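Local coordinates for protein CalU16 (Micromonospora echinospora, PDB 4FPW) that probably protects its producer from an enediyne antibiotic by self-sacrifice and belongs to the AHA1 family, at residues I51-G61 with L65-C76. Numbering follows the deposited sequence.
Sequences IEPKGDLREGG and LQGNASGDILRC
Glu-59 reaches across to Cys-76 at one end of this contact, along the edge of the antiparallel sheet of a Bet v 1-like, AHA1-family fold. Next to it a type II beta turn, Arg-58 to Gly-61, closed by Gly-61 N on Arg-58 O, leads into the strand 62-65 and docks on Ile-73. Ile-73 N donates to Gly-61 O at 2.8 Å, and the donor stands 35° off the carbonyl plane. Ile-73 O faces Gly-60 N in return, though this bond is modelled too short for its geometry to be trusted. The Ile-73 side chain points into the loop: CB and CG2 lie against Arg-58 O, and CD1 reaches Leu-57 CD2 at 4.1 Å. A water lies within hydrogen-bonding distance of Gly-60 O and Asp-72 OD1 and bridges the turn to strand 70-72; with more acceptors around it than protons, it need not serve both at once. At the Pro-53 end CD2 of Leu-65 lies against Pro-53 CB, and Ile-51 CG2 sits 3.7 Å from Leu-65 CB. The guanidinium of Arg-75 pairs chiefly with Glu-77; Glu-59 is a more distant opposite charge. With CG anti to its backbone N (chi1 -156°) and an extended chain, Glu-59 carries its carboxylate to Cys-76 N, which donates nearly straight (166°) to the anti side of OE2 at 2.8 Å.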
loop_
_atom_site.group_PDB
_atom_site.type_symbol
_atom_site.label_atom_id
_atom_site.label_comp_id
_atom_site.label_asym_id
_atom_site.label_seq_id
_atom_site.Cartn_x
_atom_site.Cartn_y
_atom_site.Cartn_z
ATOM N N ILE A 51 11.135 -1.199 -2.729
ATOM C CA ILE A 51 11.843 -0.334 -3.668
ATOM C C ILE A 51 11.913 1.088 -3.160
ATOM O O ILE A 51 10.874 1.690 -2.895
ATOM C CB ILE A 51 11.077 -0.214 -5.013
ATOM C CG1 ILE A 51 10.867 -1.589 -5.678
ATOM C CG2 ILE A 51 11.829 0.707 -5.970
ATOM C CD1 ILE A 51 9.873 -1.567 -6.824
ATOM N N GLU A 52 13.107 1.669 -3.112
ATOM C CA GLU A 52 13.233 3.074 -2.709
ATOM C C GLU A 52 12.634 4.085 -3.687
ATOM O O GLU A 52 12.859 3.995 -4.893
ATOM C CB GLU A 52 14.676 3.475 -2.502
ATOM C CG GLU A 52 14.808 4.823 -1.825
ATOM C CD GLU A 52 16.182 5.412 -1.962
ATOM O OE1 GLU A 52 17.153 4.714 -1.619
ATOM O OE2 GLU A 52 16.292 6.576 -2.416
ATOM N N PRO A 53 11.905 5.082 -3.155
ATOM C CA PRO A 53 11.404 6.192 -3.952
ATOM C C PRO A 53 12.415 7.296 -4.148
ATOM O O PRO A 53 13.284 7.507 -3.293
ATOM C CB PRO A 53 10.259 6.731 -3.106
ATOM C CG PRO A 53 10.686 6.457 -1.714
ATOM C CD PRO A 53 11.379 5.127 -1.777
ATOM N N LYS A 54 12.255 8.017 -5.260
ATOM C CA LYS A 54 13.166 9.080 -5.643
ATOM C C LYS A 54 12.395 10.302 -6.148
ATOM O O LYS A 54 11.317 10.186 -6.762
ATOM C CB LYS A 54 14.180 8.566 -6.662
ATOM C CG LYS A 54 15.217 7.673 -6.000
ATOM C CD LYS A 54 16.280 7.143 -6.946
ATOM C CE LYS A 54 17.553 6.782 -6.182
ATOM N NZ LYS A 54 17.237 5.959 -4.971
ATOM N N GLY A 55 12.960 11.470 -5.848
ATOM C CA GLY A 55 12.281 12.741 -6.017
ATOM C C GLY A 55 12.344 13.449 -4.686
ATOM O O GLY A 55 13.072 13.002 -3.792
ATOM N N ASP A 56 11.608 14.555 -4.563
ATOM C CA ASP A 56 11.443 15.243 -3.283
ATOM C C ASP A 56 10.329 14.549 -2.509
ATOM O O ASP A 56 9.136 14.697 -2.828
ATOM C CB ASP A 56 11.135 16.735 -3.455
ATOM C CG ASP A 56 10.003 17.002 -4.440
ATOM O OD1 ASP A 56 9.168 17.888 -4.154
ATOM O OD2 ASP A 56 9.940 16.327 -5.495
ATOM N N LEU A 57 10.732 13.765 -1.510
ATOM C CA LEU A 57 9.785 13.162 -0.575
ATOM C C LEU A 57 9.341 14.215 0.443
ATOM O O LEU A 57 9.985 14.434 1.468
ATOM C CB LEU A 57 10.393 11.937 0.107
ATOM C CG LEU A 57 10.932 10.878 -0.860
ATOM C CD1 LEU A 57 11.410 9.662 -0.084
ATOM C CD2 LEU A 57 9.919 10.466 -1.925
ATOM N N ARG A 58 8.254 14.895 0.091
ATOM C CA ARG A 58 7.580 15.863 0.946
ATOM C C ARG A 58 6.228 16.152 0.308
ATOM O O ARG A 58 6.010 15.827 -0.858
ATOM C CB ARG A 58 8.388 17.155 1.086
ATOM C CG ARG A 58 8.834 17.764 -0.243
ATOM C CD ARG A 58 8.918 19.286 -0.206
ATOM N NE ARG A 58 8.960 19.846 -1.560
ATOM C CZ ARG A 58 7.896 20.073 -2.340
ATOM N NH1 ARG A 58 6.662 19.805 -1.920
ATOM N NH2 ARG A 58 8.067 20.578 -3.560
ATOM N N GLU A 59 5.330 16.768 1.069
ATOM C CA GLU A 59 3.940 16.944 0.634
ATOM C C GLU A 59 3.873 17.758 -0.649
ATOM O O GLU A 59 4.633 18.690 -0.816
ATOM C CB GLU A 59 3.131 17.625 1.735
ATOM C CG GLU A 59 1.640 17.366 1.673
ATOM C CD GLU A 59 0.936 17.828 2.929
ATOM O OE1 GLU A 59 1.138 18.979 3.328
ATOM O OE2 GLU A 59 0.171 17.049 3.525
ATOM N N GLY A 60 2.993 17.377 -1.571
ATOM C CA GLY A 60 2.950 17.992 -2.897
ATOM C C GLY A 60 4.157 17.673 -3.772
ATOM O O GLY A 60 4.153 17.987 -4.961
ATOM N N GLY A 61 5.190 17.054 -3.198
ATOM C CA GLY A 61 6.337 16.583 -3.959
ATOM C C GLY A 61 5.987 15.336 -4.732
ATOM O O GLY A 61 4.806 15.027 -4.928
ATOM N N LEU A 65 9.595 4.931 -8.305
ATOM C CA LEU A 65 10.175 3.704 -7.816
ATOM C C LEU A 65 10.788 3.014 -9.033
ATOM O O LEU A 65 10.224 3.037 -10.131
ATOM C CB LEU A 65 9.091 2.861 -7.142
ATOM C CG LEU A 65 8.203 3.755 -6.246
ATOM C CD1 LEU A 65 6.898 3.083 -5.873
ATOM C CD2 LEU A 65 8.940 4.190 -4.997
ATOM N N GLN A 66 11.962 2.435 -8.839
ATOM C CA GLN A 66 12.723 1.868 -9.928
ATOM C C GLN A 66 12.038 0.674 -10.591
ATOM O O GLN A 66 12.328 -0.490 -10.273
ATOM C CB GLN A 66 14.091 1.441 -9.409
ATOM C CG GLN A 66 15.052 1.012 -10.503
ATOM C CD GLN A 66 15.457 2.172 -11.405
ATOM O OE1 GLN A 66 15.573 3.326 -10.958
ATOM N NE2 GLN A 66 15.692 1.872 -12.681
ATOM N N GLY A 67 11.141 0.955 -11.526
ATOM C CA GLY A 67 10.479 -0.109 -12.288
ATOM C C GLY A 67 9.075 0.334 -12.611
ATOM O O GLY A 67 8.101 -0.328 -12.249
ATOM N N ASN A 68 8.989 1.478 -13.280
ATOM C CA ASN A 68 7.736 2.187 -13.458
ATOM C C ASN A 68 7.349 3.015 -12.241
ATOM O O ASN A 68 8.131 3.836 -11.743
ATOM N N ALA A 69 6.141 2.745 -11.766
ATOM C CA ALA A 69 5.369 3.576 -10.833
ATOM C C ALA A 69 6.006 4.827 -10.311
ATOM O O ALA A 69 7.120 4.837 -9.824
ATOM C CB ALA A 69 4.825 2.740 -9.675
ATOM N N SER A 70 5.222 5.879 -10.354
ATOM C CA SER A 70 5.660 7.180 -9.952
ATOM C C SER A 70 4.398 7.797 -9.457
ATOM O O SER A 70 3.325 7.241 -9.662
ATOM C CB SER A 70 6.158 7.952 -11.173
ATOM O OG SER A 70 5.112 8.025 -12.144
ATOM N N GLY A 71 4.491 8.954 -8.837
ATOM C CA GLY A 71 3.275 9.659 -8.534
ATOM C C GLY A 71 3.586 10.846 -7.708
ATOM O O GLY A 71 4.750 11.188 -7.506
ATOM N N ASP A 72 2.535 11.486 -7.233
ATOM C CA ASP A 72 2.707 12.673 -6.427
ATOM C C ASP A 72 2.377 12.358 -4.995
ATOM O O ASP A 72 1.819 11.308 -4.684
ATOM C CB ASP A 72 1.875 13.819 -6.983
ATOM C CG ASP A 72 2.361 14.236 -8.344
ATOM O OD1 ASP A 72 3.499 14.760 -8.424
ATOM O OD2 ASP A 72 1.641 13.993 -9.337
ATOM N N ILE A 73 2.767 13.280 -4.135
ATOM C CA ILE A 73 2.598 13.143 -2.734
ATOM C C ILE A 73 1.526 14.143 -2.382
ATOM O O ILE A 73 1.810 15.304 -2.063
ATOM C CB ILE A 73 3.939 13.397 -2.018
ATOM C CG1 ILE A 73 4.971 12.359 -2.498
ATOM C CG2 ILE A 73 3.777 13.350 -0.504
ATOM C CD1 ILE A 73 6.354 12.516 -1.895
ATOM N N LEU A 74 0.282 13.677 -2.452
ATOM C CA LEU A 74 -0.883 14.517 -2.163
ATOM C C LEU A 74 -0.893 14.929 -0.682
ATOM O O LEU A 74 -0.757 16.120 -0.371
ATOM C CB LEU A 74 -2.191 13.801 -2.565
ATOM C CG LEU A 74 -2.212 13.134 -3.951
ATOM C CD1 LEU A 74 -3.512 12.386 -4.235
ATOM C CD2 LEU A 74 -1.931 14.155 -5.047
ATOM N N ARG A 75 -0.994 13.951 0.226
ATOM C CA ARG A 75 -1.089 14.226 1.681
ATOM C C ARG A 75 -0.006 13.517 2.502
ATOM O O ARG A 75 0.303 12.341 2.268
ATOM C CB ARG A 75 -2.457 13.790 2.205
ATOM C CG ARG A 75 -2.896 14.493 3.479
ATOM C CD ARG A 75 -3.407 15.883 3.164
ATOM N NE ARG A 75 -4.027 16.494 4.325
ATOM C CZ ARG A 75 -4.231 17.795 4.484
ATOM N NH1 ARG A 75 -3.865 18.661 3.542
ATOM N NH2 ARG A 75 -4.801 18.231 5.598
ATOM N N CYS A 76 0.556 14.238 3.471
ATOM C CA CYS A 76 1.544 13.678 4.391
ATOM C C CYS A 76 1.319 14.264 5.780
ATOM O O CYS A 76 1.645 15.437 6.038
ATOM C CB CYS A 76 2.972 13.955 3.911
ATOM S SG CYS A 76 4.207 12.772 4.522
HETATM O O HOH W 1 3.392 17.153 -7.257
#